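Local coordinates for protein phosphoribosylaminoimidazole-succinocarboxamide synthase (Pyrococcus horikoshii, PDB 4O7L) that catalyses the ATP-dependent joining of L-aspartate to 5-amino-1-(5-phosphoribosyl)imidazole-4-carboxylate, giving the succinocarboxamide intermediate of de novo purine biosynthesis, at residues K66-G71 with V187-I192; E151-V156 with F174-G179. All blocks are in the same frame, centred on the assembly; numbering follows the deposited sequence.

Overall arrangement
Both contacts lie within the SAICAR synthetase fold and reach the same bound ADP, with their centres about 11 Å apart. Along the chain both segments of contact 2 fall between the two of contact 1: first 66-71, then 151-156 on helix 143-165, then 174-179 on strand 169-180, and finally 187-192, which starts on the next strand, 186-188, its antiparallel neighbour, before running into a loop. Contact 1 ties the sheet of these strands to the five-stranded one, of which 69-72 is one edge strand, and holds the adenine; contact 2 packs the helix against the sheet while Glu177 takes the ribose. Lys175 of contact 2 forms a salt bridge with Asp190 of contact 1.

Contact 1. Residues K66-G71 with V187-I192; sequences KTHFIG and VLADEI. With ADP (adenosine-5'-diphosphate), chain B.
Thr67 and Leu188 form a single beta bridge, the point where the lead-in to strand 69-72 of the five-stranded sheet meets strand 186-188 of the other sheet, beside the adenine of ADP. Two backbone bonds make it. Leu188 N gives a nearly straight bond to Lys66 O at 2.9 Å, and His68 N donates to Leu188 O at 2.8 Å, a more bent bond. Leu188 O also receives a CA-H...O contact from Thr67. The Thr67 hydroxyl turns back on its own chain: OG1 accepts from Phe69 N in an ST turn. Val187 CG1, anti to its backbone N (chi1 -179°), also packs against the Thr67 carbonyl carbon C, 3.2 Å away.

His68 contributes to adenine binding. Its ring lies with Ala189 CA centred over one face, a CH-pi contact 3.6 Å from the centroid. NE2 makes a weak, bent bond to Asp190 O, while ND1, on the other side of CE1, accepts from the adenine amino group. Phe57 meets the same ring edge-to-face.

The carboxylate of Asp190 is spoken for by Lys13 and Lys175, each in a salt bridge, and the Asp190 side chain is about 4 Å from a bound magnesium ion; at the exposed margin Lys66 NZ pairs with Asp185. The adenine is thus read from both segments at once: ADP N6 donates in the plane of the imidazole to His68 ND1 at 2.8 Å, and Asp190 N donates to ADP N7 at 3.0 Å.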
loop_
_atom_site.group_PDB
_atom_site.type_symbol
_atom_site.label_atom_id
_atom_site.label_comp_id
_atom_site.label_asym_id
_atom_site.label_seq_id
_atom_site.Cartn_x
_atom_site.Cartn_y
_atom_site.Cartn_z
ATOM N N LYS A 66 16.202 4.335 20.410
ATOM C CA LYS A 66 16.608 3.018 20.923
ATOM C C LYS A 66 16.927 2.078 19.770
ATOM O O LYS A 66 16.063 1.779 18.943
ATOM C CB LYS A 66 15.496 2.370 21.757
ATOM C CG LYS A 66 15.152 3.045 23.066
ATOM C CD LYS A 66 14.879 1.961 24.103
ATOM C CE LYS A 66 13.999 2.460 25.228
ATOM N NZ LYS A 66 12.591 2.412 24.757
ATOM N N THR A 67 18.167 1.615 19.709
ATOM C CA THR A 67 18.597 0.712 18.650
ATOM C C THR A 67 19.070 -0.595 19.261
ATOM O O THR A 67 19.252 -0.693 20.479
ATOM C CB THR A 67 19.738 1.307 17.799
ATOM O OG1 THR A 67 20.979 1.204 18.505
ATOM C CG2 THR A 67 19.477 2.756 17.437
ATOM N N HIS A 68 19.290 -1.600 18.426
ATOM C CA HIS A 68 19.848 -2.860 18.915
ATOM C C HIS A 68 21.360 -2.843 19.098
ATOM O O HIS A 68 21.933 -3.801 19.614
ATOM C CB HIS A 68 19.407 -4.014 18.022
ATOM C CG HIS A 68 20.020 -3.997 16.630
ATOM N ND1 HIS A 68 20.035 -5.085 15.837
ATOM C CD2 HIS A 68 20.663 -2.982 15.911
ATOM C CE1 HIS A 68 20.635 -4.790 14.668
ATOM N NE2 HIS A 68 21.022 -3.504 14.711
ATOM N N PHE A 69 22.027 -1.769 18.684
ATOM C CA PHE A 69 23.494 -1.721 18.745
ATOM C C PHE A 69 24.025 -1.886 20.173
ATOM O O PHE A 69 23.686 -1.099 21.044
ATOM C CB PHE A 69 24.031 -0.414 18.139
ATOM C CG PHE A 69 25.537 -0.309 18.164
ATOM C CD1 PHE A 69 26.322 -1.114 17.337
ATOM C CD2 PHE A 69 26.173 0.585 19.022
ATOM C CE1 PHE A 69 27.712 -1.026 17.364
ATOM C CE2 PHE A 69 27.559 0.683 19.051
ATOM C CZ PHE A 69 28.329 -0.124 18.224
ATOM N N ILE A 70 24.840 -2.913 20.407
ATOM C CA ILE A 70 25.531 -3.078 21.705
ATOM C C ILE A 70 27.024 -2.726 21.585
ATOM O O ILE A 70 27.548 -1.924 22.359
ATOM C CB ILE A 70 25.322 -4.490 22.307
ATOM C CG1 ILE A 70 23.848 -4.688 22.703
ATOM C CG2 ILE A 70 26.254 -4.728 23.499
ATOM C CD1 ILE A 70 23.525 -6.059 23.245
ATOM N N GLY A 71 27.709 -3.308 20.606
ATOM C CA GLY A 71 29.111 -2.977 20.390
ATOM C C GLY A 71 29.736 -3.603 19.160
ATOM O O GLY A 71 29.051 -4.223 18.339
ATOM N N VAL A 187 12.395 -1.320 19.108
ATOM C CA VAL A 187 13.827 -1.079 18.958
ATOM C C VAL A 187 14.255 -1.154 17.478
ATOM O O VAL A 187 13.858 -2.052 16.752
ATOM C CB VAL A 187 14.625 -2.079 19.835
ATOM C CG1 VAL A 187 16.122 -1.842 19.713
ATOM C CG2 VAL A 187 14.206 -1.951 21.298
ATOM N N LEU A 188 15.044 -0.176 17.047
ATOM C CA LEU A 188 15.523 -0.097 15.679
ATOM C C LEU A 188 16.580 -1.168 15.469
ATOM O O LEU A 188 17.463 -1.333 16.300
ATOM C CB LEU A 188 16.112 1.287 15.411
ATOM C CG LEU A 188 16.702 1.549 14.031
ATOM C CD1 LEU A 188 15.604 1.457 12.999
ATOM C CD2 LEU A 188 17.321 2.937 13.998
ATOM N N ALA A 189 16.473 -1.916 14.376
ATOM C CA ALA A 189 17.323 -3.095 14.192
ATOM C C ALA A 189 18.072 -3.110 12.858
ATOM O O ALA A 189 18.324 -2.050 12.263
ATOM C CB ALA A 189 16.508 -4.370 14.389
ATOM N N ASP A 190 18.453 -4.311 12.419
ATOM C CA ASP A 190 19.131 -4.518 11.139
ATOM C C ASP A 190 20.309 -3.538 10.940
ATOM O O ASP A 190 21.097 -3.321 11.870
ATOM C CB ASP A 190 18.106 -4.434 9.992
ATOM C CG ASP A 190 18.636 -5.019 8.702
ATOM O OD1 ASP A 190 18.719 -4.279 7.715
ATOM O OD2 ASP A 190 18.983 -6.218 8.677
ATOM N N GLU A 191 20.414 -2.928 9.756
ATOM C CA GLU A 191 21.565 -2.078 9.444
ATOM C C GLU A 191 21.111 -0.726 8.908
ATOM O O GLU A 191 19.931 -0.564 8.543
ATOM C CB GLU A 191 22.483 -2.768 8.409
ATOM C CG GLU A 191 21.935 -2.750 6.977
ATOM C CD GLU A 191 22.790 -3.510 5.980
ATOM O OE1 GLU A 191 23.813 -2.975 5.500
ATOM O OE2 GLU A 191 22.422 -4.651 5.650
ATOM N N ILE A 192 22.055 0.222 8.849
ATOM C CA ILE A 192 21.876 1.487 8.131
ATOM C C ILE A 192 23.178 1.750 7.371
ATOM O O ILE A 192 24.203 2.075 7.975
ATOM C CB ILE A 192 21.565 2.695 9.069
ATOM C CG1 ILE A 192 20.360 2.415 9.975
ATOM C CG2 ILE A 192 21.298 3.946 8.255
ATOM C CD1 ILE A 192 20.173 3.425 11.082
HETATM P PB ADP B . 18.046 -11.399 4.655
HETATM O O1B ADP B . 16.554 -11.233 4.800
HETATM O O2B ADP B . 18.618 -10.942 3.335
HETATM O O3B ADP B . 18.555 -12.727 5.143
HETATM P PA ADP B . 20.218 -10.073 6.015
HETATM O O1A ADP B . 21.129 -10.828 5.081
HETATM O O2A ADP B . 20.365 -8.571 6.036
HETATM O O3A ADP B . 18.646 -10.357 5.741
HETATM O "O5'" ADP B . 20.459 -10.691 7.493
HETATM C "C5'" ADP B . 19.983 -10.064 8.694
HETATM C "C4'" ADP B . 18.759 -10.782 9.279
HETATM O "O4'" ADP B . 18.649 -10.567 10.700
HETATM C "C3'" ADP B . 17.454 -10.256 8.709
HETATM O "O3'" ADP B . 16.553 -11.373 8.672
HETATM C "C2'" ADP B . 17.000 -9.221 9.739
HETATM O "O2'" ADP B . 15.597 -8.973 9.723
HETATM C "C1'" ADP B . 17.431 -9.873 11.037
HETATM N N9 ADP B . 17.772 -8.951 12.149
HETATM C C8 ADP B . 18.355 -7.735 12.069
HETATM N N7 ADP B . 18.539 -7.207 13.306
HETATM C C5 ADP B . 18.090 -8.112 14.208
HETATM C C6 ADP B . 17.980 -8.223 15.692
HETATM N N6 ADP B . 18.415 -7.241 16.504
HETATM N N1 ADP B . 17.422 -9.347 16.213
HETATM C C2 ADP B . 16.983 -10.363 15.446
HETATM N N3 ADP B . 17.060 -10.335 14.104
HETATM C C4 ADP B . 17.589 -9.264 13.437
#

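Contact 2. Residues E151-V156 with F174-G179; sequences EIALKV and FKLEFG. With ADP (adenosine-5'-diphosphate), chain B.
Ile152 and Phe178 make the tightest meeting between helix 143-165 and strand 169-180, a helix laid over a sheet with apolar side chains between them. The methyl CG2 of Ile152 lies near the plane of the Phe178 ring, at its edge, 3.6 Å from CE1, and the two side chains run antiparallel alongside each other. With CG2 anti to the backbone N (chi1 -64°, measured to CG1), this branch rather than the ethyl arm makes the touch.

One step along, Ala153 is small enough for Leu176 to come right up to the helix: Leu176 CD1 sits 3.9 Å from Ala153 CA and 4.0 Å from its CB. Val156 CG1 touches two strand residues, 3.9 Å from Phe174 CE1 and somewhat farther, 4.2 Å, from Leu176 CD1. Phe174 also turns the edge of its ring toward the helix backbone, CZ lying 4.0 Å from Ala153 O. Phe174, Leu176 and Phe178, every second residue of the strand, all direct CB at the helix, and the axes of 151-156 and 174-176 pass 10.3 Å apart at 139°.

The other side of the helix is looser. Glu151 and Lys155 are exposed, though Lys155 NZ bonds to His63 O, and Leu154, partly exposed, packs on Tyr134 of the second subunit. On the far face of the strand the setting is polar: Glu177 OE1 accepts from ADP O2' at 2.5 Å, while its OE2 is in a salt bridge with Lys122.

Strand 84-93 pairs antiparallel with strand 169-180 and brings Val90 and Val92 against Ala153, while Ile186 and Leu188 of strand 186-188 both pack on Phe178.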
loop_
_atom_site.group_PDB
_atom_site.type_symbol
_atom_site.label_atom_id
_atom_site.label_comp_id
_atom_site.label_asym_id
_atom_site.label_seq_id
_atom_site.Cartn_x
_atom_site.Cartn_y
_atom_site.Cartn_z
ATOM N N GLU A 151 6.534 6.920 13.877
ATOM C CA GLU A 151 7.075 8.056 14.657
ATOM C C GLU A 151 8.590 7.970 14.804
ATOM O O GLU A 151 9.293 8.947 14.587
ATOM C CB GLU A 151 6.410 8.136 16.034
ATOM C CG GLU A 151 6.970 9.216 16.946
ATOM C CD GLU A 151 6.261 9.226 18.291
ATOM O OE1 GLU A 151 5.215 9.895 18.410
ATOM O OE2 GLU A 151 6.731 8.547 19.226
ATOM N N ILE A 152 9.086 6.785 15.154
ATOM C CA ILE A 152 10.517 6.540 15.205
ATOM C C ILE A 152 11.190 6.727 13.833
ATOM O O ILE A 152 12.192 7.444 13.729
ATOM C CB ILE A 152 10.846 5.140 15.745
ATOM C CG1 ILE A 152 10.387 5.004 17.194
ATOM C CG2 ILE A 152 12.345 4.896 15.675
ATOM C CD1 ILE A 152 10.115 3.556 17.570
ATOM N N ALA A 153 10.637 6.101 12.798
ATOM C CA ALA A 153 11.190 6.224 11.437
ATOM C C ALA A 153 11.321 7.692 11.002
ATOM O O ALA A 153 12.341 8.091 10.423
ATOM C CB ALA A 153 10.352 5.448 10.438
ATOM N N LEU A 154 10.284 8.478 11.288
ATOM C CA LEU A 154 10.258 9.900 10.917
ATOM C C LEU A 154 11.263 10.717 11.713
ATOM O O LEU A 154 11.863 11.660 11.184
ATOM C CB LEU A 154 8.856 10.463 11.085
ATOM C CG LEU A 154 7.840 10.057 10.026
ATOM C CD1 LEU A 154 6.501 10.676 10.412
ATOM C CD2 LEU A 154 8.288 10.515 8.641
ATOM N N LYS A 155 11.456 10.344 12.981
ATOM C CA LYS A 155 12.479 10.978 13.808
ATOM C C LYS A 155 13.890 10.624 13.312
ATOM O O LYS A 155 14.725 11.516 13.146
ATOM C CB LYS A 155 12.305 10.637 15.291
ATOM C CG LYS A 155 13.376 11.277 16.165
ATOM C CD LYS A 155 13.181 10.983 17.643
ATOM C CE LYS A 155 14.380 11.511 18.434
ATOM N NZ LYS A 155 14.141 11.411 19.903
ATOM N N VAL A 156 14.134 9.331 13.068
ATOM C CA VAL A 156 15.371 8.853 12.418
ATOM C C VAL A 156 15.666 9.617 11.121
ATOM O O VAL A 156 16.808 10.040 10.879
ATOM C CB VAL A 156 15.309 7.335 12.110
ATOM C CG1 VAL A 156 16.513 6.898 11.284
ATOM C CG2 VAL A 156 15.214 6.522 13.399
ATOM N N PHE A 174 15.316 5.578 2.628
ATOM C CA PHE A 174 16.022 4.500 3.349
ATOM C C PHE A 174 15.040 3.518 3.955
ATOM O O PHE A 174 13.858 3.837 4.162
ATOM C CB PHE A 174 16.948 5.056 4.447
ATOM C CG PHE A 174 16.225 5.833 5.517
ATOM C CD1 PHE A 174 15.855 5.222 6.715
ATOM C CD2 PHE A 174 15.928 7.176 5.335
ATOM C CE1 PHE A 174 15.183 5.932 7.699
ATOM C CE2 PHE A 174 15.258 7.903 6.316
ATOM C CZ PHE A 174 14.874 7.277 7.500
ATOM N N LYS A 175 15.549 2.339 4.266
ATOM C CA LYS A 175 14.737 1.220 4.733
ATOM C C LYS A 175 15.179 0.917 6.165
ATOM O O LYS A 175 16.383 0.807 6.450
ATOM C CB LYS A 175 14.975 0.012 3.812
ATOM C CG LYS A 175 14.226 -1.298 4.141
ATOM C CD LYS A 175 14.777 -2.060 5.359
ATOM C CE LYS A 175 16.098 -2.809 5.099
ATOM N NZ LYS A 175 17.060 -2.616 6.241
ATOM N N LEU A 176 14.218 0.800 7.073
ATOM C CA LEU A 176 14.516 0.370 8.438
ATOM C C LEU A 176 13.794 -0.913 8.790
ATOM O O LEU A 176 12.804 -1.280 8.143
ATOM C CB LEU A 176 14.107 1.444 9.447
ATOM C CG LEU A 176 14.750 2.827 9.346
ATOM C CD1 LEU A 176 13.991 3.759 10.270
ATOM C CD2 LEU A 176 16.237 2.828 9.681
ATOM N N GLU A 177 14.290 -1.588 9.828
ATOM C CA GLU A 177 13.604 -2.735 10.403
ATOM C C GLU A 177 13.576 -2.577 11.913
ATOM O O GLU A 177 14.457 -1.934 12.496
ATOM C CB GLU A 177 14.302 -4.040 10.019
ATOM C CG GLU A 177 14.209 -4.379 8.533
ATOM C CD GLU A 177 14.726 -5.773 8.207
ATOM O OE1 GLU A 177 14.889 -6.620 9.117
ATOM O OE2 GLU A 177 14.953 -6.039 7.027
ATOM N N PHE A 178 12.558 -3.159 12.536
ATOM C CA PHE A 178 12.328 -3.015 13.970
ATOM C C PHE A 178 12.002 -4.343 14.610
ATOM O O PHE A 178 11.507 -5.254 13.946
ATOM C CB PHE A 178 11.128 -2.092 14.213
ATOM C CG PHE A 178 11.368 -0.677 13.811
ATOM C CD1 PHE A 178 11.843 0.249 14.737
ATOM C CD2 PHE A 178 11.145 -0.267 12.489
ATOM C CE1 PHE A 178 12.063 1.577 14.370
ATOM C CE2 PHE A 178 11.379 1.054 12.115
ATOM C CZ PHE A 178 11.833 1.973 13.057
ATOM N N GLY A 179 12.220 -4.414 15.920
ATOM C CA GLY A 179 11.791 -5.542 16.713
ATOM C C GLY A 179 11.453 -5.105 18.126
ATOM O O GLY A 179 11.720 -3.964 18.512
HETATM P PB ADP B . 18.046 -11.399 4.655
HETATM O O1B ADP B . 16.554 -11.233 4.800
HETATM O O2B ADP B . 18.618 -10.942 3.335
HETATM O O3B ADP B . 18.555 -12.727 5.143
HETATM P PA ADP B . 20.218 -10.073 6.015
HETATM O O1A ADP B . 21.129 -10.828 5.081
HETATM O O2A ADP B . 20.365 -8.571 6.036
HETATM O O3A ADP B . 18.646 -10.357 5.741
HETATM O "O5'" ADP B . 20.459 -10.691 7.493
HETATM C "C5'" ADP B . 19.983 -10.064 8.694
HETATM C "C4'" ADP B . 18.759 -10.782 9.279
HETATM O "O4'" ADP B . 18.649 -10.567 10.700
HETATM C "C3'" ADP B . 17.454 -10.256 8.709
HETATM O "O3'" ADP B . 16.553 -11.373 8.672
HETATM C "C2'" ADP B . 17.000 -9.221 9.739
HETATM O "O2'" ADP B . 15.597 -8.973 9.723
HETATM C "C1'" ADP B . 17.431 -9.873 11.037
HETATM N N9 ADP B . 17.772 -8.951 12.149
HETATM C C8 ADP B . 18.355 -7.735 12.069
HETATM N N7 ADP B . 18.539 -7.207 13.306
HETATM C C5 ADP B . 18.090 -8.112 14.208
HETATM C C6 ADP B . 17.980 -8.223 15.692
HETATM N N6 ADP B . 18.415 -7.241 16.504
HETATM N N1 ADP B . 17.422 -9.347 16.213
HETATM C C2 ADP B . 16.983 -10.363 15.446
HETATM N N3 ADP B . 17.060 -10.335 14.104
HETATM C C4 ADP B . 17.589 -9.264 13.437
#